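Local coordinates for transcriptional regulator, MarR family (Silicibacter pomeroyi DSS-3, PDB 3BOQ), which probably binds DNA as a MarR-family transcriptional regulator, through a winged helix-turn-helix domain, at residues L82-K94 and F104-F116. Numbering follows the deposited sequence.
Sequences LVNRLIKDGMVVK and FSAKLTDAGLTTF
Thr109 meets the turn after helix 79-88 with its hydroxyl. Thr109 OG1 donates to Gly90 O at 2.6 Å and accepts from Gly112 N at 2.9 Å, so one group caps helix 110-130 and ties it to the turn. Its chi1 of 64° sets OG1 between the backbone N and the carbonyl carbon, within range of both partners. Thr109 CG2 lies 3.6 Å from Val93 CG2. Gly90 has positive phi and closes a Schellman motif.

Two backbone hydrogen bonds join segments 82-94 and 104-116 around the single bridge of Val92 and Leu108. Thr109 N donates to Met91 O and Val93 N to Lys107 O, both at 2.8 Å. A water links Val93 O, Ser105 O and Lys107 N. Met91, a selenomethionine, bends at chi2 and chi3. It crosses Thr115 at about a right angle, with Met91 SE 3.7 Å from Thr115 CG2.

Phe104 swings its ring toward helix 79-88, CG anti to the backbone N (chi1 -165°). Val93 O lies in the ring plane at its edge, where Val92 CG1 also sits. Ile87 CD1 approaches obliquely, 4.0 Å from Phe104 CE2, with Val83 CG1 close by. Lys94 CD, also oblique, lies 3.6 Å from Phe104 CE1.

The segments flank unmodelled residues 96-102, consistent with the base of a MarR wing. Ala106 pairs with Leu63 in the small antiparallel sheet, Val83 packs on helix 65-71, and Met91 touches Met53 of helix 47-58.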
loop_
_atom_site.group_PDB
_atom_site.type_symbol
_atom_site.label_atom_id
_atom_site.label_comp_id
_atom_site.label_asym_id
_atom_site.label_seq_id
_atom_site.Cartn_x
_atom_site.Cartn_y
_atom_site.Cartn_z
ATOM N N LEU B 82 -11.759 9.529 9.356
ATOM C CA LEU B 82 -11.789 8.103 9.664
ATOM C C LEU B 82 -12.424 7.847 11.049
ATOM O O LEU B 82 -13.314 7.013 11.180
ATOM C CB LEU B 82 -10.379 7.502 9.586
ATOM C CG LEU B 82 -10.295 6.033 10.015
ATOM C CD1 LEU B 82 -11.034 5.117 9.021
ATOM C CD2 LEU B 82 -8.855 5.618 10.165
ATOM N N VAL B 83 -11.967 8.584 12.062
ATOM C CA VAL B 83 -12.534 8.563 13.416
ATOM C C VAL B 83 -14.033 8.965 13.431
ATOM O O VAL B 83 -14.851 8.312 14.092
ATOM C CB VAL B 83 -11.667 9.428 14.376
ATOM C CG1 VAL B 83 -12.351 9.644 15.730
ATOM C CG2 VAL B 83 -10.305 8.780 14.547
ATOM N N ASN B 84 -14.384 10.003 12.668
ATOM C CA ASN B 84 -15.794 10.361 12.457
ATOM C C ASN B 84 -16.684 9.214 11.947
ATOM O O ASN B 84 -17.785 9.070 12.428
ATOM C CB ASN B 84 -15.949 11.577 11.541
ATOM C CG ASN B 84 -15.508 12.873 12.198
ATOM O OD1 ASN B 84 -15.344 12.947 13.424
ATOM N ND2 ASN B 84 -15.303 13.912 11.376
ATOM N N ARG B 85 -16.214 8.424 10.975
ATOM C CA ARG B 85 -16.979 7.262 10.479
ATOM C C ARG B 85 -17.154 6.213 11.580
ATOM O O ARG B 85 -18.247 5.653 11.728
ATOM C CB ARG B 85 -16.313 6.607 9.266
ATOM C CG ARG B 85 -16.364 7.411 7.975
ATOM C CD ARG B 85 -15.816 6.592 6.778
ATOM N NE ARG B 85 -14.361 6.345 6.788
ATOM C CZ ARG B 85 -13.437 7.219 6.370
ATOM N NH1 ARG B 85 -13.786 8.423 5.924
ATOM N NH2 ARG B 85 -12.149 6.896 6.406
ATOM N N LEU B 86 -16.088 5.989 12.358
ATOM C CA LEU B 86 -16.065 5.024 13.482
ATOM C C LEU B 86 -16.972 5.375 14.649
ATOM O O LEU B 86 -17.523 4.486 15.306
ATOM C CB LEU B 86 -14.644 4.849 13.999
ATOM C CG LEU B 86 -13.662 4.153 13.058
ATOM C CD1 LEU B 86 -12.276 4.321 13.627
ATOM C CD2 LEU B 86 -14.053 2.672 12.942
ATOM N N ILE B 87 -17.084 6.674 14.916
ATOM C CA ILE B 87 -18.014 7.226 15.915
ATOM C C ILE B 87 -19.461 7.013 15.459
ATOM O O ILE B 87 -20.287 6.562 16.233
ATOM C CB ILE B 87 -17.746 8.734 16.208
ATOM C CG1 ILE B 87 -16.427 8.922 16.967
ATOM C CG2 ILE B 87 -18.866 9.300 17.019
ATOM C CD1 ILE B 87 -15.886 10.329 16.992
ATOM N N LYS B 88 -19.744 7.327 14.197
ATOM C CA LYS B 88 -21.065 7.123 13.585
ATOM C C LYS B 88 -21.476 5.622 13.532
ATOM O O LYS B 88 -22.624 5.262 13.743
ATOM C CB LYS B 88 -21.100 7.824 12.212
ATOM C CG LYS B 88 -22.247 7.440 11.265
ATOM C CD LYS B 88 -22.587 8.588 10.289
ATOM C CE LYS B 88 -23.557 8.140 9.176
ATOM N NZ LYS B 88 -24.943 8.695 9.312
ATOM N N ASP B 89 -20.511 4.758 13.284
ATOM C CA ASP B 89 -20.677 3.314 13.373
ATOM C C ASP B 89 -20.885 2.773 14.804
ATOM O O ASP B 89 -21.107 1.573 14.980
ATOM C CB ASP B 89 -19.413 2.660 12.815
ATOM C CG ASP B 89 -19.381 2.654 11.304
ATOM O OD1 ASP B 89 -20.352 3.160 10.674
ATOM O OD2 ASP B 89 -18.385 2.122 10.752
ATOM N N GLY B 90 -20.762 3.639 15.809
ATOM C CA GLY B 90 -20.758 3.222 17.205
ATOM C C GLY B 90 -19.562 2.416 17.686
ATOM O O GLY B 90 -19.692 1.695 18.667
HETATM N N MSE B 91 -18.412 2.526 16.998
HETATM C CA MSE B 91 -17.167 1.840 17.392
HETATM C C MSE B 91 -16.311 2.656 18.369
HETATM O O MSE B 91 -15.633 2.101 19.209
HETATM C CB MSE B 91 -16.311 1.475 16.154
HETATM C CG MSE B 91 -17.037 0.676 15.039
HETATM SE SE MSE B 91 -17.422 -1.226 15.531
HETATM C CE MSE B 91 -19.228 -1.135 16.288
ATOM N N VAL B 92 -16.340 3.980 18.235
ATOM C CA VAL B 92 -15.508 4.870 19.049
ATOM C C VAL B 92 -16.417 5.802 19.811
ATOM O O VAL B 92 -17.403 6.273 19.267
ATOM C CB VAL B 92 -14.471 5.652 18.156
ATOM C CG1 VAL B 92 -13.859 6.847 18.878
ATOM C CG2 VAL B 92 -13.391 4.713 17.628
ATOM N N VAL B 93 -16.098 6.044 21.078
ATOM C CA VAL B 93 -16.953 6.814 21.990
ATOM C C VAL B 93 -16.915 8.310 21.673
ATOM O O VAL B 93 -15.837 8.880 21.446
ATOM C CB VAL B 93 -16.545 6.576 23.482
ATOM C CG1 VAL B 93 -17.437 7.370 24.471
ATOM C CG2 VAL B 93 -16.569 5.102 23.820
ATOM N N LYS B 94 -18.106 8.921 21.639
ATOM C CA LYS B 94 -18.295 10.366 21.610
ATOM C C LYS B 94 -19.552 10.716 22.394
ATOM O O LYS B 94 -20.677 10.418 21.970
ATOM C CB LYS B 94 -18.374 10.907 20.175
ATOM C CG LYS B 94 -18.479 12.441 20.048
ATOM C CD LYS B 94 -17.283 13.187 20.658
ATOM C CE LYS B 94 -17.664 14.636 21.047
ATOM N NZ LYS B 94 -16.517 15.466 21.548
ATOM N N PHE B 104 -9.756 15.711 21.636
ATOM C CA PHE B 104 -10.368 14.393 21.716
ATOM C C PHE B 104 -9.351 13.276 21.976
ATOM O O PHE B 104 -8.271 13.260 21.380
ATOM C CB PHE B 104 -11.115 14.131 20.396
ATOM C CG PHE B 104 -12.085 12.981 20.445
ATOM C CD1 PHE B 104 -13.142 12.976 21.371
ATOM C CD2 PHE B 104 -11.971 11.926 19.535
ATOM C CE1 PHE B 104 -14.049 11.920 21.417
ATOM C CE2 PHE B 104 -12.881 10.861 19.560
ATOM C CZ PHE B 104 -13.918 10.855 20.504
ATOM N N SER B 105 -9.706 12.374 22.893
ATOM C CA SER B 105 -9.010 11.112 23.087
ATOM C C SER B 105 -9.989 10.043 22.650
ATOM O O SER B 105 -11.140 10.038 23.098
ATOM C CB SER B 105 -8.610 10.917 24.540
ATOM N N ALA B 106 -9.535 9.153 21.767
ATOM C CA ALA B 106 -10.380 8.135 21.154
ATOM C C ALA B 106 -10.288 6.787 21.879
ATOM O O ALA B 106 -9.196 6.286 22.156
ATOM C CB ALA B 106 -10.033 7.983 19.678
ATOM N N LYS B 107 -11.458 6.232 22.194
ATOM C CA LYS B 107 -11.614 4.961 22.890
ATOM C C LYS B 107 -12.701 4.171 22.165
ATOM O O LYS B 107 -13.688 4.734 21.681
ATOM C CB LYS B 107 -12.079 5.176 24.332
ATOM C CG LYS B 107 -11.025 5.533 25.384
ATOM C CD LYS B 107 -11.757 5.912 26.698
ATOM C CE LYS B 107 -10.897 6.674 27.722
ATOM N NZ LYS B 107 -10.242 5.791 28.756
ATOM N N LEU B 108 -12.517 2.859 22.096
ATOM C CA LEU B 108 -13.540 1.947 21.584
ATOM C C LEU B 108 -14.725 1.850 22.544
ATOM O O LEU B 108 -14.533 1.693 23.748
ATOM C CB LEU B 108 -12.907 0.571 21.427
ATOM C CG LEU B 108 -12.374 -0.031 20.130
ATOM C CD1 LEU B 108 -11.966 0.963 19.046
ATOM C CD2 LEU B 108 -11.277 -0.963 20.500
ATOM N N THR B 109 -15.946 1.965 22.018
ATOM C CA THR B 109 -17.156 1.632 22.763
ATOM C C THR B 109 -17.089 0.145 23.196
ATOM O O THR B 109 -16.227 -0.595 22.705
ATOM C CB THR B 109 -18.434 1.877 21.900
ATOM O OG1 THR B 109 -18.426 1.006 20.774
ATOM C CG2 THR B 109 -18.520 3.290 21.377
ATOM N N ASP B 110 -17.968 -0.311 24.103
ATOM C CA ASP B 110 -17.922 -1.723 24.516
ATOM C C ASP B 110 -18.154 -2.632 23.316
ATOM O O ASP B 110 -17.455 -3.644 23.148
ATOM C CB ASP B 110 -18.931 -2.048 25.603
ATOM C CG ASP B 110 -18.526 -1.517 26.960
ATOM O OD1 ASP B 110 -17.341 -1.121 27.098
ATOM O OD2 ASP B 110 -19.401 -1.477 27.879
ATOM N N ALA B 111 -19.126 -2.246 22.485
ATOM C CA ALA B 111 -19.480 -2.968 21.270
ATOM C C ALA B 111 -18.400 -2.861 20.177
ATOM O O ALA B 111 -18.250 -3.771 19.367
ATOM C CB ALA B 111 -20.858 -2.513 20.746
ATOM N N GLY B 112 -17.645 -1.766 20.167
ATOM C CA GLY B 112 -16.508 -1.612 19.265
ATOM C C GLY B 112 -15.441 -2.640 19.597
ATOM O O GLY B 112 -14.849 -3.233 18.696
ATOM N N LEU B 113 -15.198 -2.873 20.889
ATOM C CA LEU B 113 -14.198 -3.853 21.315
ATOM C C LEU B 113 -14.616 -5.322 21.052
ATOM O O LEU B 113 -13.792 -6.127 20.646
ATOM C CB LEU B 113 -13.793 -3.619 22.778
ATOM C CG LEU B 113 -12.761 -4.535 23.446
ATOM C CD1 LEU B 113 -11.367 -4.445 22.779
ATOM C CD2 LEU B 113 -12.690 -4.218 24.936
ATOM N N THR B 114 -15.884 -5.660 21.270
ATOM C CA THR B 114 -16.438 -6.949 20.839
ATOM C C THR B 114 -16.301 -7.164 19.319
ATOM O O THR B 114 -15.895 -8.240 18.892
ATOM C CB THR B 114 -17.920 -7.072 21.240
ATOM O OG1 THR B 114 -18.017 -7.225 22.661
ATOM C CG2 THR B 114 -18.585 -8.269 20.545
ATOM N N THR B 115 -16.658 -6.149 18.523
ATOM C CA THR B 115 -16.558 -6.197 17.060
ATOM C C THR B 115 -15.077 -6.375 16.664
ATOM O O THR B 115 -14.758 -7.162 15.775
ATOM C CB THR B 115 -17.199 -4.923 16.375
ATOM O OG1 THR B 115 -18.623 -4.925 16.558
ATOM C CG2 THR B 115 -16.930 -4.881 14.867
ATOM N N PHE B 116 -14.181 -5.672 17.352
ATOM C CA PHE B 116 -12.772 -5.743 17.056
ATOM C C PHE B 116 -12.200 -7.163 17.181
ATOM O O PHE B 116 -11.455 -7.619 16.309
ATOM C CB PHE B 116 -11.950 -4.778 17.929
ATOM C CG PHE B 116 -10.488 -4.907 17.673
ATOM C CD1 PHE B 116 -9.943 -4.421 16.471
ATOM C CD2 PHE B 116 -9.677 -5.636 18.546
ATOM C CE1 PHE B 116 -8.609 -4.614 16.175
ATOM C CE2 PHE B 116 -8.317 -5.827 18.269
ATOM C CZ PHE B 116 -7.778 -5.320 17.083
HETATM O O HOH W 1 -13.648 8.127 22.897
#